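Local atomic coordinates of Exo beta-1,2-glucooligosaccharide sophorohydrolase (non-reducing end) (Parabacteroides distasonis ATCC 8503, PDB entry 5Z06), a protein that hydrolyses linear beta-1,2-glucan and beta-1,2-glucooligosaccharides of four or more glucose units, releasing sophorose from the non-reducing end. Residues A[355-360]-A[370-375]; A[391-396]-A[458-463]. All coordinates share one frame; numbering follows the deposited sequence.

Interaction 1 (A[355-360]-A[370-375]); sequences TSFLEK and HFIDGT
F357, near the C-terminal end of helix 344-360, pushes its ring against I372, D373 and G374, where strand 371-373 runs out into a turn. The apolar part is small: ring atom F357 CZ meets the CG2 branch of I372 at 3.6 Å, and the two side chains run antiparallel where they overlap. In F357, CG stands anti to the backbone N (chi1 171°), which carries the ring away from the helix and over to the strand. The methyl comes to the ring obliquely.

The rest of the contact is ring against backbone. The carbonyl oxygen D373 O sits at the ring edge, near its plane, 3.8 Å from F357 CE1, while G374 O approaches the same carbon obliquely at 3.3 Å. At G374 the chain itself packs on the phenyl group, with G374 CA 3.8 Å from F357 CZ. No hydrogen bond crosses between the segments.

Polar bonding shapes the turn instead. D373 OD1 accepts from T375 N at 2.9 Å, nearly along its C-O axis, which makes an Asx turn just beyond the strand.

Strand 371-373 pairs antiparallel with strand 320-322, I372 bonding through its backbone to I321, and G374 continues the pairing to D319. F357 also touches S307 in a loop, whereas L358, the next residue on the helix, packs on L398 and L402 of helix 392-408 and L426 of helix 414-428. The contact thus joins the end of one helix of the helical domain to its small two-stranded sheet.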
ATOM      1  N   THR A 355     -22.586   0.779  -7.343  1.00 28.31           N
ATOM      2  CA  THR A 355     -23.324   0.101  -8.389  1.00 28.81           C
ATOM      3  C   THR A 355     -23.639   0.990  -9.591  1.00 29.78           C
ATOM      4  O   THR A 355     -23.500   0.509 -10.719  1.00 28.64           O
ATOM      5  CB  THR A 355     -24.566  -0.631  -7.859  1.00 29.01           C
ATOM      6  OG1 THR A 355     -25.452   0.263  -7.181  1.00 30.26           O
ATOM      7  CG2 THR A 355     -24.118  -1.742  -6.940  1.00 28.78           C
ATOM      8  N   SER A 356     -23.974   2.270  -9.389  1.00 30.53           N
ATOM      9  CA  SER A 356     -24.203   3.174 -10.542  1.00 32.75           C
ATOM     10  C   SER A 356     -22.934   3.373 -11.315  1.00 32.59           C
ATOM     11  O   SER A 356     -22.952   3.367 -12.532  1.00 30.88           O
ATOM     12  CB  SER A 356     -24.735   4.544 -10.148  1.00 33.30           C
ATOM     13  OG  SER A 356     -26.025   4.381  -9.605  1.00 39.54           O
ATOM     14  N   PHE A 357     -21.832   3.552 -10.600  1.00 31.98           N
ATOM     15  CA  PHE A 357     -20.552   3.687 -11.253  1.00 32.19           C
ATOM     16  C   PHE A 357     -20.174   2.441 -12.068  1.00 30.15           C
ATOM     17  O   PHE A 357     -19.694   2.539 -13.188  1.00 28.57           O
ATOM     18  CB  PHE A 357     -19.453   3.975 -10.231  1.00 32.51           C
ATOM     19  CG  PHE A 357     -18.092   3.902 -10.825  1.00 32.42           C
ATOM     20  CD1 PHE A 357     -17.632   4.946 -11.621  1.00 33.63           C
ATOM     21  CD2 PHE A 357     -17.305   2.767 -10.668  1.00 31.44           C
ATOM     22  CE1 PHE A 357     -16.385   4.876 -12.224  1.00 33.65           C
ATOM     23  CE2 PHE A 357     -16.052   2.702 -11.258  1.00 33.48           C
ATOM     24  CZ  PHE A 357     -15.597   3.757 -12.039  1.00 32.49           C
ATOM     25  N   LEU A 358     -20.334   1.268 -11.463  1.00 31.90           N
ATOM     26  CA  LEU A 358     -19.964   0.025 -12.131  1.00 29.49           C
ATOM     27  C   LEU A 358     -20.881  -0.235 -13.307  1.00 32.06           C
ATOM     28  O   LEU A 358     -20.431  -0.732 -14.343  1.00 32.29           O
ATOM     29  CB  LEU A 358     -19.954  -1.154 -11.175  1.00 29.26           C
ATOM     30  CG  LEU A 358     -18.822  -1.130 -10.156  1.00 27.79           C
ATOM     31  CD1 LEU A 358     -19.121  -2.169  -9.077  1.00 26.53           C
ATOM     32  CD2 LEU A 358     -17.479  -1.394 -10.808  1.00 28.28           C
ATOM     33  N   GLU A 359     -22.143   0.147 -13.186  1.00 30.32           N
ATOM     34  CA  GLU A 359     -23.026   0.113 -14.347  1.00 32.86           C
ATOM     35  C   GLU A 359     -22.461   0.896 -15.504  1.00 32.55           C
ATOM     36  O   GLU A 359     -22.492   0.427 -16.615  1.00 31.32           O
ATOM     37  CB  GLU A 359     -24.418   0.628 -14.009  1.00 33.87           C
ATOM     38  CG  GLU A 359     -25.274  -0.460 -13.386  1.00 35.31           C
ATOM     39  CD  GLU A 359     -26.649   0.015 -12.969  1.00 37.47           C
ATOM     40  OE1 GLU A 359     -27.030   1.161 -13.297  1.00 39.00           O
ATOM     41  OE2 GLU A 359     -27.356  -0.781 -12.316  1.00 39.48           O
ATOM     42  N   LYS A 360     -21.941   2.085 -15.233  1.00 33.63           N
ATOM     43  CA  LYS A 360     -21.408   2.944 -16.263  1.00 33.27           C
ATOM     44  C   LYS A 360     -19.987   2.614 -16.688  1.00 31.88           C
ATOM     45  O   LYS A 360     -19.564   3.076 -17.718  1.00 29.71           O
ATOM     46  CB  LYS A 360     -21.445   4.382 -15.794  1.00 39.08           C
ATOM     47  CG  LYS A 360     -22.862   4.908 -15.603  1.00 45.19           C
ATOM     48  CD  LYS A 360     -22.867   6.385 -15.229  1.00 51.67           C
ATOM     49  CE  LYS A 360     -22.174   6.649 -13.891  1.00 54.44           C
ATOM     50  NZ  LYS A 360     -22.459   8.003 -13.328  1.00 56.90           N
ATOM     51  N   HIS A 370      -8.822  -4.000 -14.722  1.00 27.00           N
ATOM     52  CA  HIS A 370      -8.149  -3.934 -13.455  1.00 26.29           C
ATOM     53  C   HIS A 370      -8.304  -2.545 -12.872  1.00 26.80           C
ATOM     54  O   HIS A 370      -8.618  -2.391 -11.704  1.00 25.83           O
ATOM     55  CB  HIS A 370      -6.672  -4.211 -13.671  1.00 24.47           C
ATOM     56  CG  HIS A 370      -5.898  -4.443 -12.419  1.00 23.52           C
ATOM     57  ND1 HIS A 370      -4.743  -5.194 -12.422  1.00 23.25           N
ATOM     58  CD2 HIS A 370      -6.089  -4.040 -11.139  1.00 22.44           C
ATOM     59  CE1 HIS A 370      -4.251  -5.229 -11.196  1.00 24.11           C
ATOM     60  NE2 HIS A 370      -5.054  -4.552 -10.394  1.00 23.00           N
ATOM     61  N   PHE A 371      -8.040  -1.549 -13.709  1.00 28.19           N
ATOM     62  CA  PHE A 371      -8.049  -0.178 -13.284  1.00 27.61           C
ATOM     63  C   PHE A 371      -9.069   0.606 -14.059  1.00 28.86           C
ATOM     64  O   PHE A 371      -9.206   0.438 -15.276  1.00 31.44           O
ATOM     65  CB  PHE A 371      -6.684   0.400 -13.462  1.00 25.83           C
ATOM     66  CG  PHE A 371      -5.649  -0.337 -12.705  1.00 26.14           C
ATOM     67  CD1 PHE A 371      -5.565  -0.193 -11.322  1.00 25.80           C
ATOM     68  CD2 PHE A 371      -4.759  -1.189 -13.351  1.00 25.55           C
ATOM     69  CE1 PHE A 371      -4.603  -0.885 -10.597  1.00 26.20           C
ATOM     70  CE2 PHE A 371      -3.787  -1.863 -12.638  1.00 26.42           C
ATOM     71  CZ  PHE A 371      -3.697  -1.703 -11.252  1.00 26.02           C
ATOM     72  N   ILE A 372      -9.803   1.433 -13.331  1.00 27.84           N
ATOM     73  CA  ILE A 372     -10.774   2.329 -13.904  1.00 28.96           C
ATOM     74  C   ILE A 372     -10.559   3.708 -13.293  1.00 29.86           C
ATOM     75  O   ILE A 372     -10.194   3.844 -12.115  1.00 29.72           O
ATOM     76  CB  ILE A 372     -12.199   1.854 -13.629  1.00 27.67           C
ATOM     77  CG1 ILE A 372     -12.326   0.341 -13.885  1.00 28.60           C
ATOM     78  CG2 ILE A 372     -13.177   2.654 -14.479  1.00 27.66           C
ATOM     79  CD1 ILE A 372     -13.672  -0.266 -13.499  1.00 30.24           C
ATOM     80  N   ASP A 373     -10.781   4.730 -14.100  1.00 28.56           N
ATOM     81  CA  ASP A 373     -10.758   6.087 -13.611  1.00 30.97           C
ATOM     82  C   ASP A 373     -12.127   6.288 -12.982  1.00 30.22           C
ATOM     83  O   ASP A 373     -13.145   6.258 -13.665  1.00 27.81           O
ATOM     84  CB  ASP A 373     -10.452   7.079 -14.750  1.00 32.09           C
ATOM     85  CG  ASP A 373     -10.336   8.510 -14.275  1.00 32.27           C
ATOM     86  OD1 ASP A 373     -11.096   8.934 -13.383  1.00 33.55           O
ATOM     87  OD2 ASP A 373      -9.493   9.234 -14.818  1.00 36.55           O
ATOM     88  N   GLY A 374     -12.129   6.477 -11.665  1.00 30.44           N
ATOM     89  CA  GLY A 374     -13.346   6.622 -10.886  1.00 30.12           C
ATOM     90  C   GLY A 374     -14.205   7.806 -11.264  1.00 30.25           C
ATOM     91  O   GLY A 374     -15.387   7.796 -11.025  1.00 32.04           O
ATOM     92  N   THR A 375     -13.597   8.829 -11.844  1.00 32.33           N
ATOM     93  CA  THR A 375     -14.300  10.014 -12.276  1.00 33.60           C
ATOM     94  C   THR A 375     -14.942   9.844 -13.637  1.00 34.93           C
ATOM     95  O   THR A 375     -15.826  10.600 -13.968  1.00 38.64           O
ATOM     96  CB  THR A 375     -13.346  11.228 -12.352  1.00 33.93           C
ATOM     97  OG1 THR A 375     -12.334  10.994 -13.336  1.00 35.84           O
ATOM     98  CG2 THR A 375     -12.678  11.497 -10.998  1.00 34.16           C
TER

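Interaction 2 (A[391-396]-A[458-463])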
ATOM      1  N   ASP A 391      -9.806  -7.604 -17.209  1.00 24.66           N
ATOM      2  CA  ASP A 391      -8.981  -8.426 -16.337  1.00 24.22           C
ATOM      3  C   ASP A 391      -9.931  -9.323 -15.577  1.00 27.14           C
ATOM      4  O   ASP A 391     -10.647  -8.891 -14.644  1.00 28.43           O
ATOM      5  CB  ASP A 391      -8.187  -7.568 -15.385  1.00 24.76           C
ATOM      6  CG  ASP A 391      -7.243  -8.375 -14.538  1.00 24.93           C
ATOM      7  OD1 ASP A 391      -7.636  -9.468 -14.059  1.00 23.32           O
ATOM      8  OD2 ASP A 391      -6.106  -7.891 -14.337  1.00 24.78           O
ATOM      9  N   LEU A 392      -9.959 -10.581 -15.983  1.00 27.81           N
ATOM     10  CA  LEU A 392     -10.962 -11.492 -15.486  1.00 27.27           C
ATOM     11  C   LEU A 392     -10.733 -11.809 -14.015  1.00 26.62           C
ATOM     12  O   LEU A 392     -11.679 -12.122 -13.301  1.00 24.46           O
ATOM     13  CB  LEU A 392     -10.978 -12.778 -16.318  1.00 27.08           C
ATOM     14  CG  LEU A 392     -12.219 -13.650 -16.112  1.00 27.70           C
ATOM     15  CD1 LEU A 392     -13.419 -12.980 -16.745  1.00 28.72           C
ATOM     16  CD2 LEU A 392     -12.020 -15.040 -16.678  1.00 28.06           C
ATOM     17  N   VAL A 393      -9.485 -11.760 -13.570  1.00 25.90           N
ATOM     18  CA  VAL A 393      -9.184 -12.132 -12.203  1.00 26.80           C
ATOM     19  C   VAL A 393      -9.685 -11.011 -11.298  1.00 27.04           C
ATOM     20  O   VAL A 393     -10.313 -11.279 -10.281  1.00 26.31           O
ATOM     21  CB  VAL A 393      -7.695 -12.394 -11.985  1.00 26.91           C
ATOM     22  CG1 VAL A 393      -7.410 -12.624 -10.511  1.00 27.64           C
ATOM     23  CG2 VAL A 393      -7.229 -13.587 -12.825  1.00 26.77           C
ATOM     24  N   GLU A 394      -9.413  -9.776 -11.709  1.00 27.31           N
ATOM     25  CA  GLU A 394      -9.835  -8.579 -10.993  1.00 27.94           C
ATOM     26  C   GLU A 394     -11.356  -8.511 -10.995  1.00 26.68           C
ATOM     27  O   GLU A 394     -11.978  -8.235  -9.961  1.00 24.00           O
ATOM     28  CB  GLU A 394      -9.223  -7.323 -11.633  1.00 27.58           C
ATOM     29  CG  GLU A 394      -7.693  -7.281 -11.590  1.00 27.92           C
ATOM     30  CD  GLU A 394      -7.127  -7.180 -10.193  1.00 29.24           C
ATOM     31  OE1 GLU A 394      -7.846  -6.701  -9.301  1.00 28.94           O
ATOM     32  OE2 GLU A 394      -5.971  -7.597  -9.982  1.00 29.11           O
ATOM     33  N   THR A 395     -11.936  -8.820 -12.152  1.00 25.03           N
ATOM     34  CA  THR A 395     -13.379  -8.953 -12.290  1.00 26.10           C
ATOM     35  C   THR A 395     -13.920  -9.958 -11.314  1.00 24.86           C
ATOM     36  O   THR A 395     -14.882  -9.671 -10.619  1.00 24.98           O
ATOM     37  CB  THR A 395     -13.790  -9.350 -13.730  1.00 25.98           C
ATOM     38  OG1 THR A 395     -13.440  -8.285 -14.600  1.00 26.35           O
ATOM     39  CG2 THR A 395     -15.294  -9.578 -13.857  1.00 25.90           C
ATOM     40  N   SER A 396     -13.294 -11.121 -11.224  1.00 24.28           N
ATOM     41  CA  SER A 396     -13.730 -12.119 -10.237  1.00 25.04           C
ATOM     42  C   SER A 396     -13.634 -11.627  -8.794  1.00 25.39           C
ATOM     43  O   SER A 396     -14.527 -11.913  -7.994  1.00 25.39           O
ATOM     44  CB  SER A 396     -12.969 -13.420 -10.374  1.00 24.38           C
ATOM     45  OG  SER A 396     -11.650 -13.335  -9.903  1.00 24.14           O
ATOM     46  N   HIS A 458      -2.379 -14.838 -20.943  1.00 32.62           N
ATOM     47  CA  HIS A 458      -1.982 -15.433 -19.692  1.00 30.78           C
ATOM     48  C   HIS A 458      -3.106 -16.377 -19.292  1.00 31.03           C
ATOM     49  O   HIS A 458      -4.227 -15.932 -19.003  1.00 33.73           O
ATOM     50  CB  HIS A 458      -1.784 -14.325 -18.674  1.00 31.25           C
ATOM     51  CG  HIS A 458      -1.097 -14.752 -17.425  1.00 31.09           C
ATOM     52  ND1 HIS A 458      -0.439 -13.861 -16.608  1.00 30.52           N
ATOM     53  CD2 HIS A 458      -0.963 -15.966 -16.844  1.00 31.93           C
ATOM     54  CE1 HIS A 458       0.081 -14.511 -15.583  1.00 33.31           C
ATOM     55  NE2 HIS A 458      -0.217 -15.792 -15.706  1.00 32.35           N
ATOM     56  N   LYS A 459      -2.823 -17.680 -19.299  1.00 29.94           N
ATOM     57  CA  LYS A 459      -3.800 -18.678 -18.878  1.00 31.11           C
ATOM     58  C   LYS A 459      -3.955 -18.619 -17.381  1.00 31.83           C
ATOM     59  O   LYS A 459      -2.982 -18.348 -16.681  1.00 31.64           O
ATOM     60  CB  LYS A 459      -3.364 -20.071 -19.265  1.00 32.62           C
ATOM     61  CG  LYS A 459      -3.438 -20.343 -20.760  1.00 35.93           C
ATOM     62  CD  LYS A 459      -2.503 -21.500 -21.124  1.00 40.04           C
ATOM     63  CE  LYS A 459      -2.831 -22.123 -22.479  1.00 43.20           C
ATOM     64  NZ  LYS A 459      -2.309 -21.312 -23.611  1.00 43.12           N
ATOM     65  N   LEU A 460      -5.169 -18.868 -16.891  1.00 30.07           N
ATOM     66  CA  LEU A 460      -5.402 -18.934 -15.462  1.00 30.86           C
ATOM     67  C   LEU A 460      -5.129 -20.338 -15.003  1.00 30.23           C
ATOM     68  O   LEU A 460      -5.881 -21.259 -15.322  1.00 28.43           O
ATOM     69  CB  LEU A 460      -6.833 -18.508 -15.097  1.00 31.89           C
ATOM     70  CG  LEU A 460      -7.122 -17.029 -14.927  1.00 33.64           C
ATOM     71  CD1 LEU A 460      -6.179 -16.127 -15.692  1.00 35.79           C
ATOM     72  CD2 LEU A 460      -8.557 -16.679 -15.243  1.00 32.82           C
ATOM     73  N   ILE A 461      -4.035 -20.496 -14.263  1.00 29.61           N
ATOM     74  CA  ILE A 461      -3.571 -21.802 -13.835  1.00 28.83           C
ATOM     75  C   ILE A 461      -3.213 -21.739 -12.378  1.00 29.66           C
ATOM     76  O   ILE A 461      -2.323 -20.968 -11.990  1.00 31.66           O
ATOM     77  CB  ILE A 461      -2.331 -22.225 -14.654  1.00 30.43           C
ATOM     78  CG1 ILE A 461      -2.682 -22.245 -16.158  1.00 29.73           C
ATOM     79  CG2 ILE A 461      -1.799 -23.582 -14.175  1.00 29.05           C
ATOM     80  CD1 ILE A 461      -1.484 -22.425 -17.061  1.00 31.04           C
ATOM     81  N   GLY A 462      -3.915 -22.537 -11.577  1.00 30.38           N
ATOM     82  CA  GLY A 462      -3.633 -22.693 -10.145  1.00 30.39           C
ATOM     83  C   GLY A 462      -2.543 -23.733  -9.926  1.00 29.12           C
ATOM     84  O   GLY A 462      -2.181 -24.424 -10.861  1.00 27.43           O
ATOM     85  N   TRP A 463      -1.994 -23.875  -8.727  1.00 29.28           N
ATOM     86  CA  TRP A 463      -2.293 -23.045  -7.565  1.00 28.56           C
ATOM     87  C   TRP A 463      -1.738 -21.640  -7.723  1.00 29.30           C
ATOM     88  O   TRP A 463      -0.539 -21.439  -7.937  1.00 29.18           O
ATOM     89  CB  TRP A 463      -1.687 -23.641  -6.321  1.00 26.31           C
ATOM     90  CG  TRP A 463      -1.816 -22.772  -5.109  1.00 26.66           C
ATOM     91  CD1 TRP A 463      -0.814 -22.077  -4.465  1.00 25.01           C
ATOM     92  CD2 TRP A 463      -3.017 -22.471  -4.412  1.00 26.35           C
ATOM     93  NE1 TRP A 463      -1.323 -21.394  -3.393  1.00 23.75           N
ATOM     94  CE2 TRP A 463      -2.673 -21.610  -3.333  1.00 26.03           C
ATOM     95  CE3 TRP A 463      -4.344 -22.857  -4.572  1.00 26.62           C
ATOM     96  CZ2 TRP A 463      -3.615 -21.146  -2.424  1.00 25.91           C
ATOM     97  CZ3 TRP A 463      -5.289 -22.390  -3.656  1.00 27.29           C
ATOM     98  CH2 TRP A 463      -4.919 -21.552  -2.602  1.00 27.01           C
TER
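L460, in the loop between strand 447-448 and helix 467-475, directs its isobutyl end at L392 and V393 in the first turn of helix 392-408. Against V393 it lies side by side, the two side chains pointing opposite ways. V393 CG2, the methyl anti to its own carbonyl carbon, is 4.0 Å from L460 CD1 and equally close to the branch carbon L460 CG. L392 instead crosses L460 at about a right angle and meets it methyl to methyl, L392 CD2 to L460 CD2 at 4.1 Å. L460 CD2 therefore touches both helix residues.

The helix start is fixed by D391 at the N-cap: its OD1 accepts from E394 N at 3.0 Å in a nearly straight bond (172°), the N-H coming to it from above the carboxylate plane, and makes a weaker bond to V393 N. T469 of helix 467-475 touches L392, V393 and L460 alike, and W446 packs beside V393. E394 OE2 hydrogen-bonds a glycerol, probably from the crystallisation liquor, and a glycerol also lies about 4 Å from the V393 side chain.

Across the two segments the chemistry is purely van der Waals: three buried aliphatic side chains meet at ordinary methyl distances, and no hydrogen bond between the segments fixes the rotation of L460 against the helix.

How the interactions relate
Both contacts are buried and belong to the helical part of the chain, their centres about 20 Å apart, and they follow one another in sequence. Interaction 1 sets an aromatic ring partly against peptide carbonyls at a strand end; interaction 2 is wholly aliphatic and joins a helix start to a loop. Helix 392-408 is common ground: its first turn forms one side of interaction 2, while farther along it receives L358 from the helix of interaction 1. The segments also touch directly, H370 CE1 lying 3.2 Å from E394 OE2, so the far end of 370-375 reaches a polar neighbourhood beside the helix cap, unlike the apolar meeting points of either contact.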